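Local coordinates for protein periplasmic beta-glucosidase (Pseudomonas aeruginosa, PDB 6R5O) that probably hydrolyses terminal, non-reducing beta-D-glucosyl residues with release of beta-D-glucose, as a periplasmic member of glycosyl hydrolase family 3, at residues L251-H256 / M285-D290; Y78-G83 / D117-S122; A36-I41 / I58-D63. The protein carries 1 engineered substitution. All coordinates share one frame; numbering follows the deposited sequence.

Contact 1: residues L251-H256 / M285-D290. Engineered in segment 251-256: Asn255 (natural residue Asp). With BGC (beta-D-glucopyranose), chain C; BGC (beta-D-glucopyranose), chain D.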
loop_
_atom_site.group_PDB
_atom_site.type_symbol
_atom_site.label_atom_id
_atom_site.label_comp_id
_atom_site.label_asym_id
_atom_site.label_seq_id
_atom_site.Cartn_x
_atom_site.Cartn_y
_atom_site.Cartn_z
ATOM N N LEU A 251 -14.110 19.733 -22.776
ATOM C CA LEU A 251 -15.149 19.813 -21.718
ATOM C C LEU A 251 -14.725 18.954 -20.515
ATOM O O LEU A 251 -14.316 17.788 -20.739
ATOM C CB LEU A 251 -16.450 19.297 -22.336
ATOM C CG LEU A 251 -17.661 19.274 -21.409
ATOM C CD1 LEU A 251 -18.230 20.667 -21.233
ATOM C CD2 LEU A 251 -18.727 18.334 -21.933
ATOM N N THR A 252 -14.806 19.492 -19.287
ATOM C CA THR A 252 -14.596 18.722 -18.030
ATOM C C THR A 252 -15.963 18.354 -17.442
ATOM O O THR A 252 -16.861 19.233 -17.401
ATOM C CB THR A 252 -13.708 19.447 -17.010
ATOM O OG1 THR A 252 -14.260 20.729 -16.698
ATOM C CG2 THR A 252 -12.281 19.567 -17.493
ATOM N N ILE A 253 -16.112 17.091 -17.022
ATOM C CA ILE A 253 -17.381 16.537 -16.464
ATOM C C ILE A 253 -17.113 15.944 -15.073
ATOM O O ILE A 253 -16.174 15.137 -14.924
ATOM C CB ILE A 253 -18.018 15.519 -17.433
ATOM C CG1 ILE A 253 -18.158 16.090 -18.845
ATOM C CG2 ILE A 253 -19.369 15.054 -16.907
ATOM C CD1 ILE A 253 -18.319 15.040 -19.916
ATOM N N SER A 254 -17.934 16.354 -14.100
ATOM C CA SER A 254 -17.970 15.864 -12.698
ATOM C C SER A 254 -18.272 14.360 -12.674
ATOM O O SER A 254 -18.896 13.874 -13.630
ATOM C CB SER A 254 -18.996 16.661 -11.930
ATOM O OG SER A 254 -19.701 15.880 -11.000
ATOM N N ASN A 255 -17.839 13.645 -11.629
ATOM C CA ASN A 255 -18.337 12.280 -11.289
ATOM C C ASN A 255 -19.686 12.434 -10.551
ATOM O O ASN A 255 -20.041 13.592 -10.226
ATOM C CB ASN A 255 -17.300 11.504 -10.475
ATOM C CG ASN A 255 -16.950 10.142 -11.047
ATOM O OD1 ASN A 255 -17.736 9.205 -10.955
ATOM N ND2 ASN A 255 -15.750 9.994 -11.584
ATOM N N HIS A 256 -20.414 11.332 -10.310
ATOM C CA HIS A 256 -21.842 11.330 -9.873
ATOM C C HIS A 256 -21.975 11.955 -8.477
ATOM O O HIS A 256 -21.572 11.286 -7.516
ATOM C CB HIS A 256 -22.427 9.904 -9.917
ATOM C CG HIS A 256 -23.916 9.851 -9.825
ATOM N ND1 HIS A 256 -24.626 10.453 -8.798
ATOM C CD2 HIS A 256 -24.832 9.275 -10.628
ATOM C CE1 HIS A 256 -25.913 10.266 -8.985
ATOM N NE2 HIS A 256 -26.068 9.558 -10.105
ATOM N N MET A 285 -19.096 20.632 -16.262
ATOM C CA MET A 285 -20.391 19.905 -16.175
ATOM C C MET A 285 -20.578 19.255 -14.797
ATOM O O MET A 285 -19.687 18.493 -14.374
ATOM C CB MET A 285 -20.462 18.824 -17.254
ATOM C CG MET A 285 -21.877 18.447 -17.643
ATOM S SD MET A 285 -22.176 18.426 -19.433
ATOM C CE MET A 285 -23.688 19.388 -19.444
ATOM N N ASN A 286 -21.756 19.494 -14.199
ATOM C CA ASN A 286 -22.209 19.033 -12.859
ATOM C C ASN A 286 -23.198 17.864 -13.013
ATOM O O ASN A 286 -24.377 18.119 -13.340
ATOM C CB ASN A 286 -22.838 20.206 -12.100
ATOM C CG ASN A 286 -23.394 19.844 -10.736
ATOM O OD1 ASN A 286 -22.819 19.026 -10.008
ATOM N ND2 ASN A 286 -24.497 20.480 -10.376
ATOM N N MET A 287 -22.741 16.631 -12.752
ATOM C CA MET A 287 -23.540 15.377 -12.864
ATOM C C MET A 287 -24.472 15.229 -11.645
ATOM O O MET A 287 -23.964 15.057 -10.522
ATOM C CB MET A 287 -22.621 14.154 -12.982
ATOM C CG MET A 287 -23.325 12.936 -13.544
ATOM S SD MET A 287 -22.344 11.397 -13.515
ATOM C CE MET A 287 -21.239 11.668 -14.897
ATOM N N ASN A 288 -25.781 15.389 -11.875
ATOM C CA ASN A 288 -26.936 14.876 -11.076
ATOM C C ASN A 288 -27.315 15.804 -9.913
ATOM O O ASN A 288 -28.495 16.160 -9.861
ATOM C CB ASN A 288 -26.748 13.437 -10.581
ATOM C CG ASN A 288 -28.002 12.590 -10.750
ATOM O OD1 ASN A 288 -28.725 12.316 -9.792
ATOM N ND2 ASN A 288 -28.268 12.156 -11.975
ATOM N N ASP A 289 -26.382 16.162 -9.023
ATOM C CA ASP A 289 -26.694 16.724 -7.670
ATOM C C ASP A 289 -27.345 18.121 -7.757
ATOM O O ASP A 289 -27.978 18.522 -6.756
ATOM C CB ASP A 289 -25.479 16.699 -6.728
ATOM C CG ASP A 289 -24.233 17.434 -7.191
ATOM O OD1 ASP A 289 -24.365 18.535 -7.758
ATOM O OD2 ASP A 289 -23.127 16.900 -6.955
ATOM N N ASP A 290 -27.201 18.823 -8.889
ATOM C CA ASP A 290 -27.919 20.084 -9.240
ATOM C C ASP A 290 -27.431 21.271 -8.389
ATOM O O ASP A 290 -28.149 22.286 -8.318
ATOM C CB ASP A 290 -29.439 19.926 -9.110
ATOM C CG ASP A 290 -30.094 19.123 -10.220
ATOM O OD1 ASP A 290 -29.368 18.670 -11.136
ATOM O OD2 ASP A 290 -31.329 18.940 -10.141
HETATM C C2 BGC C . -18.572 6.730 -12.184
HETATM C C3 BGC C . -18.153 6.726 -13.636
HETATM C C4 BGC C . -19.367 6.658 -14.525
HETATM C C5 BGC C . -20.413 7.745 -14.170
HETATM C C6 BGC C . -21.755 7.581 -14.850
HETATM C C1 BGC C . -19.508 7.972 -12.041
HETATM O O1 BGC C . -19.830 8.287 -10.687
HETATM O O2 BGC C . -17.363 6.658 -11.380
HETATM O O3 BGC C . -17.336 5.589 -13.768
HETATM O O4 BGC C . -18.865 6.823 -15.849
HETATM O O5 BGC C . -20.735 7.760 -12.774
HETATM O O6 BGC C . -22.103 6.207 -14.724
HETATM C C2 BGC D . -22.461 4.518 -9.329
HETATM C C3 BGC D . -23.965 4.295 -9.445
HETATM C C4 BGC D . -24.728 4.942 -8.292
HETATM C C5 BGC D . -24.260 6.352 -7.929
HETATM C C6 BGC D . -24.817 6.718 -6.527
HETATM C C1 BGC D . -22.191 6.013 -9.235
HETATM O O1 BGC D . -20.750 6.221 -9.238
HETATM O O2 BGC D . -21.727 3.961 -10.436
HETATM O O3 BGC D . -24.283 2.883 -9.435
HETATM O O4 BGC D . -26.107 5.043 -8.680
HETATM O O5 BGC D . -22.820 6.521 -8.031
HETATM O O6 BGC D . -23.876 6.494 -5.452
HETATM O O HOH W 1 -21.886 16.529 -9.208
#

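Contact 2: residues Y78-G83 / D117-S122. With BGC (beta-D-glucopyranose), chain C.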
loop_
_atom_site.group_PDB
_atom_site.type_symbol
_atom_site.label_atom_id
_atom_site.label_comp_id
_atom_site.label_asym_id
_atom_site.label_seq_id
_atom_site.Cartn_x
_atom_site.Cartn_y
_atom_site.Cartn_z
ATOM N N TYR A 78 -23.622 7.753 -22.044
ATOM C CA TYR A 78 -23.863 6.402 -21.477
ATOM C C TYR A 78 -22.529 5.685 -21.280
ATOM O O TYR A 78 -21.565 6.003 -21.989
ATOM C CB TYR A 78 -24.759 5.558 -22.392
ATOM C CG TYR A 78 -25.348 4.328 -21.748
ATOM C CD1 TYR A 78 -26.041 4.419 -20.542
ATOM C CD2 TYR A 78 -25.226 3.073 -22.344
ATOM C CE1 TYR A 78 -26.577 3.295 -19.934
ATOM C CE2 TYR A 78 -25.761 1.942 -21.749
ATOM C CZ TYR A 78 -26.437 2.053 -20.544
ATOM O OH TYR A 78 -26.967 0.933 -19.976
ATOM N N ASP A 79 -22.514 4.710 -20.367
ATOM C CA ASP A 79 -21.298 3.984 -19.916
ATOM C C ASP A 79 -21.021 2.850 -20.902
ATOM O O ASP A 79 -21.151 1.672 -20.528
ATOM C CB ASP A 79 -21.435 3.528 -18.462
ATOM C CG ASP A 79 -21.441 4.680 -17.462
ATOM O OD1 ASP A 79 -20.371 5.292 -17.277
ATOM O OD2 ASP A 79 -22.520 4.967 -16.892
ATOM N N VAL A 80 -20.630 3.214 -22.116
ATOM C CA VAL A 80 -20.223 2.249 -23.169
ATOM C C VAL A 80 -18.770 1.865 -22.879
ATOM O O VAL A 80 -17.854 2.402 -23.527
ATOM C CB VAL A 80 -20.424 2.830 -24.582
ATOM C CG1 VAL A 80 -20.147 1.784 -25.658
ATOM C CG2 VAL A 80 -21.816 3.430 -24.748
ATOM N N ALA A 81 -18.590 0.974 -21.906
ATOM C CA ALA A 81 -17.284 0.626 -21.297
ATOM C C ALA A 81 -16.525 -0.354 -22.192
ATOM O O ALA A 81 -15.349 -0.044 -22.502
ATOM C CB ALA A 81 -17.494 0.045 -19.921
ATOM N N HIS A 82 -17.160 -1.490 -22.533
ATOM C CA HIS A 82 -16.590 -2.580 -23.382
ATOM C C HIS A 82 -17.663 -3.177 -24.316
ATOM O O HIS A 82 -17.554 -4.385 -24.674
ATOM C CB HIS A 82 -15.863 -3.628 -22.508
ATOM C CG HIS A 82 -16.695 -4.256 -21.438
ATOM N ND1 HIS A 82 -16.977 -5.602 -21.432
ATOM C CD2 HIS A 82 -17.286 -3.732 -20.336
ATOM C CE1 HIS A 82 -17.728 -5.877 -20.379
ATOM N NE2 HIS A 82 -17.929 -4.747 -19.690
ATOM N N GLY A 83 -18.602 -2.340 -24.763
ATOM C CA GLY A 83 -19.702 -2.708 -25.671
ATOM C C GLY A 83 -20.953 -1.939 -25.306
ATOM O O GLY A 83 -21.069 -1.557 -24.130
ATOM N N ASP A 117 -28.326 3.925 -31.639
ATOM C CA ASP A 117 -29.461 4.010 -30.672
ATOM C C ASP A 117 -29.721 5.471 -30.291
ATOM O O ASP A 117 -30.738 5.722 -29.600
ATOM C CB ASP A 117 -29.219 3.139 -29.432
ATOM C CG ASP A 117 -29.471 1.650 -29.663
ATOM O OD1 ASP A 117 -30.170 1.304 -30.642
ATOM O OD2 ASP A 117 -28.978 0.839 -28.856
ATOM N N GLY A 118 -28.836 6.375 -30.728
ATOM C CA GLY A 118 -28.975 7.834 -30.574
ATOM C C GLY A 118 -28.003 8.426 -29.562
ATOM O O GLY A 118 -28.221 9.598 -29.159
ATOM N N LEU A 119 -26.955 7.691 -29.175
ATOM C CA LEU A 119 -25.999 8.151 -28.131
ATOM C C LEU A 119 -24.939 9.075 -28.741
ATOM O O LEU A 119 -24.338 8.691 -29.737
ATOM C CB LEU A 119 -25.333 6.948 -27.457
ATOM C CG LEU A 119 -26.188 6.152 -26.479
ATOM C CD1 LEU A 119 -25.318 5.106 -25.808
ATOM C CD2 LEU A 119 -26.869 7.042 -25.438
ATOM N N ASP A 120 -24.685 10.214 -28.097
ATOM C CA ASP A 120 -23.723 11.265 -28.523
ATOM C C ASP A 120 -22.342 10.973 -27.920
ATOM O O ASP A 120 -21.338 11.152 -28.647
ATOM C CB ASP A 120 -24.250 12.655 -28.142
ATOM C CG ASP A 120 -25.639 12.945 -28.709
ATOM O OD1 ASP A 120 -25.777 12.935 -29.962
ATOM O OD2 ASP A 120 -26.587 13.144 -27.908
ATOM N N MET A 121 -22.297 10.506 -26.665
ATOM C CA MET A 121 -21.057 10.381 -25.851
ATOM C C MET A 121 -21.037 9.098 -25.006
ATOM O O MET A 121 -22.098 8.709 -24.473
ATOM C CB MET A 121 -20.962 11.579 -24.912
ATOM C CG MET A 121 -19.845 11.478 -23.887
ATOM S SD MET A 121 -19.902 12.815 -22.669
ATOM C CE MET A 121 -19.808 14.255 -23.728
ATOM N N SER A 122 -19.848 8.497 -24.853
ATOM C CA SER A 122 -19.545 7.453 -23.837
ATOM C C SER A 122 -18.533 7.964 -22.805
ATOM O O SER A 122 -17.442 8.448 -23.210
ATOM C CB SER A 122 -19.036 6.181 -24.444
ATOM O OG SER A 122 -18.739 5.233 -23.419
HETATM C C2 BGC C . -18.572 6.730 -12.184
HETATM C C3 BGC C . -18.153 6.726 -13.636
HETATM C C4 BGC C . -19.367 6.658 -14.525
HETATM C C5 BGC C . -20.413 7.745 -14.170
HETATM C C6 BGC C . -21.755 7.581 -14.850
HETATM C C1 BGC C . -19.508 7.972 -12.041
HETATM O O1 BGC C . -19.830 8.287 -10.687
HETATM O O2 BGC C . -17.363 6.658 -11.380
HETATM O O3 BGC C . -17.336 5.589 -13.768
HETATM O O4 BGC C . -18.865 6.823 -15.849
HETATM O O5 BGC C . -20.735 7.760 -12.774
HETATM O O6 BGC C . -22.103 6.207 -14.724
#

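Contact 3: residues A36-I41 / I58-D63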
loop_
_atom_site.group_PDB
_atom_site.type_symbol
_atom_site.label_atom_id
_atom_site.label_comp_id
_atom_site.label_asym_id
_atom_site.label_seq_id
_atom_site.Cartn_x
_atom_site.Cartn_y
_atom_site.Cartn_z
ATOM N N ALA A 36 -41.062 15.875 -14.857
ATOM C CA ALA A 36 -40.542 17.132 -14.261
ATOM C C ALA A 36 -39.317 17.620 -15.050
ATOM O O ALA A 36 -39.164 18.845 -15.228
ATOM C CB ALA A 36 -40.196 16.915 -12.805
ATOM N N LEU A 37 -38.475 16.691 -15.511
ATOM C CA LEU A 37 -37.264 16.997 -16.313
ATOM C C LEU A 37 -37.660 17.277 -17.773
ATOM O O LEU A 37 -36.909 18.006 -18.443
ATOM C CB LEU A 37 -36.257 15.853 -16.154
ATOM C CG LEU A 37 -36.100 14.895 -17.329
ATOM C CD1 LEU A 37 -34.868 15.243 -18.131
ATOM C CD2 LEU A 37 -36.004 13.467 -16.841
ATOM N N MET A 38 -38.801 16.764 -18.256
ATOM C CA MET A 38 -39.388 17.162 -19.569
ATOM C C MET A 38 -39.732 18.658 -19.518
ATOM O O MET A 38 -39.313 19.390 -20.439
ATOM C CB MET A 38 -40.666 16.380 -19.911
ATOM C CG MET A 38 -40.477 14.930 -20.293
ATOM S SD MET A 38 -39.062 14.579 -21.356
ATOM C CE MET A 38 -39.577 12.996 -22.018
ATOM N N ALA A 39 -40.459 19.085 -18.474
ATOM C CA ALA A 39 -40.865 20.484 -18.203
ATOM C C ALA A 39 -39.629 21.387 -18.143
ATOM O O ALA A 39 -39.749 22.559 -18.536
ATOM C CB ALA A 39 -41.666 20.568 -16.921
ATOM N N ASP A 40 -38.491 20.855 -17.681
ATOM C CA ASP A 40 -37.220 21.606 -17.464
ATOM C C ASP A 40 -36.462 21.795 -18.786
ATOM O O ASP A 40 -35.831 22.852 -18.935
ATOM C CB ASP A 40 -36.326 20.933 -16.414
ATOM C CG ASP A 40 -36.716 21.227 -14.971
ATOM O OD1 ASP A 40 -37.649 22.036 -14.758
ATOM O OD2 ASP A 40 -36.078 20.649 -14.061
ATOM N N ILE A 41 -36.496 20.821 -19.697
ATOM C CA ILE A 41 -35.839 20.951 -21.032
ATOM C C ILE A 41 -36.619 21.993 -21.843
ATOM O O ILE A 41 -36.002 22.658 -22.682
ATOM C CB ILE A 41 -35.724 19.598 -21.764
ATOM C CG1 ILE A 41 -34.964 18.557 -20.943
ATOM C CG2 ILE A 41 -35.089 19.769 -23.135
ATOM C CD1 ILE A 41 -35.303 17.130 -21.330
ATOM N N ILE A 58 -34.695 9.003 -26.461
ATOM C CA ILE A 58 -33.809 10.176 -26.737
ATOM C C ILE A 58 -34.603 11.218 -27.542
ATOM O O ILE A 58 -34.612 12.400 -27.137
ATOM C CB ILE A 58 -32.510 9.737 -27.440
ATOM C CG1 ILE A 58 -31.667 8.837 -26.530
ATOM C CG2 ILE A 58 -31.732 10.953 -27.920
ATOM C CD1 ILE A 58 -30.397 8.301 -27.168
ATOM N N ARG A 59 -35.263 10.781 -28.619
ATOM C CA ARG A 59 -36.170 11.601 -29.472
ATOM C C ARG A 59 -37.219 12.308 -28.606
ATOM O O ARG A 59 -37.402 13.516 -28.798
ATOM C CB ARG A 59 -36.862 10.734 -30.529
ATOM C CG ARG A 59 -36.004 10.438 -31.752
ATOM C CD ARG A 59 -36.756 9.820 -32.925
ATOM N NE ARG A 59 -36.397 10.437 -34.204
ATOM C CZ ARG A 59 -36.903 11.580 -34.683
ATOM N NH1 ARG A 59 -37.822 12.254 -34.000
ATOM N NH2 ARG A 59 -36.487 12.036 -35.857
ATOM N N ALA A 60 -37.874 11.585 -27.690
ATOM C CA ALA A 60 -38.994 12.092 -26.858
ATOM C C ALA A 60 -38.547 13.305 -26.031
ATOM O O ALA A 60 -39.405 14.168 -25.743
ATOM C CB ALA A 60 -39.521 10.991 -25.973
ATOM N N MET A 61 -37.258 13.374 -25.678
ATOM C CA MET A 61 -36.676 14.483 -24.872
ATOM C C MET A 61 -36.092 15.560 -25.791
ATOM O O MET A 61 -36.416 16.748 -25.575
ATOM C CB MET A 61 -35.611 13.976 -23.895
ATOM C CG MET A 61 -36.214 13.637 -22.547
ATOM S SD MET A 61 -35.067 12.912 -21.378
ATOM C CE MET A 61 -34.105 11.855 -22.464
ATOM N N GLN A 62 -35.297 15.170 -26.789
ATOM C CA GLN A 62 -34.828 16.091 -27.861
ATOM C C GLN A 62 -36.025 16.924 -28.346
ATOM O O GLN A 62 -35.892 18.146 -28.392
ATOM C CB GLN A 62 -34.167 15.295 -28.990
ATOM C CG GLN A 62 -33.333 16.138 -29.934
ATOM C CD GLN A 62 -32.050 16.594 -29.290
ATOM O OE1 GLN A 62 -32.060 17.489 -28.443
ATOM N NE2 GLN A 62 -30.938 15.998 -29.709
ATOM N N ASP A 63 -37.163 16.267 -28.611
ATOM C CA ASP A 63 -38.451 16.846 -29.094
ATOM C C ASP A 63 -38.980 17.938 -28.155
ATOM O O ASP A 63 -39.867 18.675 -28.612
ATOM C CB ASP A 63 -39.544 15.778 -29.237
ATOM C CG ASP A 63 -39.453 14.920 -30.494
ATOM O OD1 ASP A 63 -38.445 15.029 -31.229
ATOM O OD2 ASP A 63 -40.395 14.140 -30.731
#

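Contact 1: residues L251-H256 / M285-D290
The imidazole of His256 lies between Asn288 and a sugar. Over one face, Asn288 CB makes a CH-pi contact 4.0 Å from the centroid of the His256 ring; over the opposite face, C5 of the chain D glucose sits 3.9 Å above the ring plane. Met287 SD approaches the same ring obliquely, 5.0 Å from its centroid. With CG anti to the backbone N (chi1 -166°), the ring swings in over Asn288. His256 N donates to O1 of the chain C glucose at 3.1 Å. Beside it, the engineered Asn255 (Asp in nature) turns its CB away from 285-290, and its OD1 accepts from O2 of the same sugar, although its approach to the anomeric carbon is implausibly short and therefore doubtful. Strands 251-253 and 286-287 are the two ends of an eight-stranded parallel sheet, and here they meet to close the TIM barrel. Met285 N donates to Thr252 O (2.9 Å), and Ser254 N to Met285 O (2.8 Å, nearly straight). Beside this bridge, Ile253 CG1 lies 3.9 Å from Met285 CB, branched isoleucine and flexible methionine running side by side in the apolar interior. Small Ser254 turns toward 285-290; a water 2.9 Å from its OG also reaches Asp289 OD2, probably joining the two.

Contact 2: residues Y78-G83 / D117-S122
The carbonyl oxygen of Val80 receives the hydroxyl of Ser122, OG donating to O at 3.0 Å, and a weaker bond from the hydroxyl of Ser124. The Ser122 hydroxyl does not come in along a lone pair: it stands 45° out of the carbonyl plane, with a C=O...OG angle of 100°. Having OG anti to its own backbone N (chi1 179°) carries the hydroxyl across to the turn, where Val80 N is also close, 3.1 Å from Ser122 OG. A small hydroxyl side chain suits this place, since Val80 CB comes within 3.2 Å of Ser122 OG. The backbone it meets is tightly folded, with consecutive inverse gamma turns centred on Asp79 and Val80. Asp79 leaves the backbone on the side away from 117-122, and its carboxylate meets the chain C glucose, where OD1 accepts from O4 (2.6 Å) and OD2 from O6 (2.5 Å), the two carboxylate oxygens gripping two hydroxyls.

Leu119 supplies the apolar half of the contact. Its CD1 presses on Tyr78 CB at 3.5 Å and reaches Val80 CG2 at 4.0 Å, approaching the tyrosine ring obliquely; this one methyl serves both neighbours, while CD2 lies by Tyr78 CB alone. Just before it, Gly118 ends the preceding helix in a Schellman motif, and having no CB it can adopt a positive phi without pressing on the carbonyl of Asp117.

Tyr78 lies at strand 76-78; the weak bond from its N to Met121 O is doubtful, since the place of that oxygen is not certain. The two neighbouring parallel strands 76-78 and 121-126 belong to the barrel and are joined through helix 100-117, a beta-alpha-beta crossover; Ser110 and Ala114 of that helix touch Val80, while Met121 packs on strand 172-178.

Contact 3: residues A36-I41 / I58-D63
Met61 reaches across the groove between two helices and meets the side chain of Met38 crosswise. Its CG is only 3.2 Å from Met38 SD, a tight approach, and the two side chains cross at about a right angle. Met38 gets there by bending: its CG is anti to the carbonyl carbon, and a turn at chi2 (-41°) brings the thioether over the second helix, with CE 3.5 Å from Met61 CG and 3.9 Å from Ala60 O. The small Ala60 lets that methyl come in at the edge of the contact, its CB 4.4 Å from Met38 CE.

Two more residues of 36-41 close on Met61. Ile41 points toward the other helix and sets CD1 at 3.8 Å from Met61 CG. Leu37 brings CD1 to 4.0 Å from Met61 SD, although its first torsion, 105°, is away from the usual staggered positions and suggests some strain. Thus Met61 is touched along its length, CG by Met38 and Ile41 and the sulfur by Leu37. An unbranched, flexible methionine suits the task, because a bend at chi3 can fit its end among three differently placed neighbours. No hydrogen bond crosses between the segments; the contact rests on apolar packing.

Polar groups lie on the outer sides: Arg59 and Asp63 form a long salt bridge within segment 58-63, Arg59 also bonding to the carbonyls of Leu334 and Gly335, and Asp40 pairs with Arg24.

The segments belong to helices 34-42 and 55-62 on the outside of the barrel; the axes of 36-41 and 58-62 come within 10.7 Å, with their directions 47° apart. Strand 48-50 lies between them in sequence, and its Ile49 meets both Leu37 and Met61; Met61 also reaches His76 of the next strand, 76-78.

In the fold
All three contacts belong to the N-terminal TIM barrel. Contacts 1 and 2, with centres about 17 Å apart, both reach the parallel sheet and bind the chain C glucose from separate places: 251-256 lies by its anomeric end, 78-83 by O4 and O6. Arg137, Lys176 and His177 also bond to this sugar. The two contacts also touch directly, Ile253 CD1 lying 3.9 Å from Met121 SD. Contact 3 stands outside, in the helical layer, its centre about 19 Å from the centre of either. It meets contact 2 where Ile58 CD1 packs 3.2 Å from Gly118 O, but its nearest atoms stay about 6 Å from contact 1.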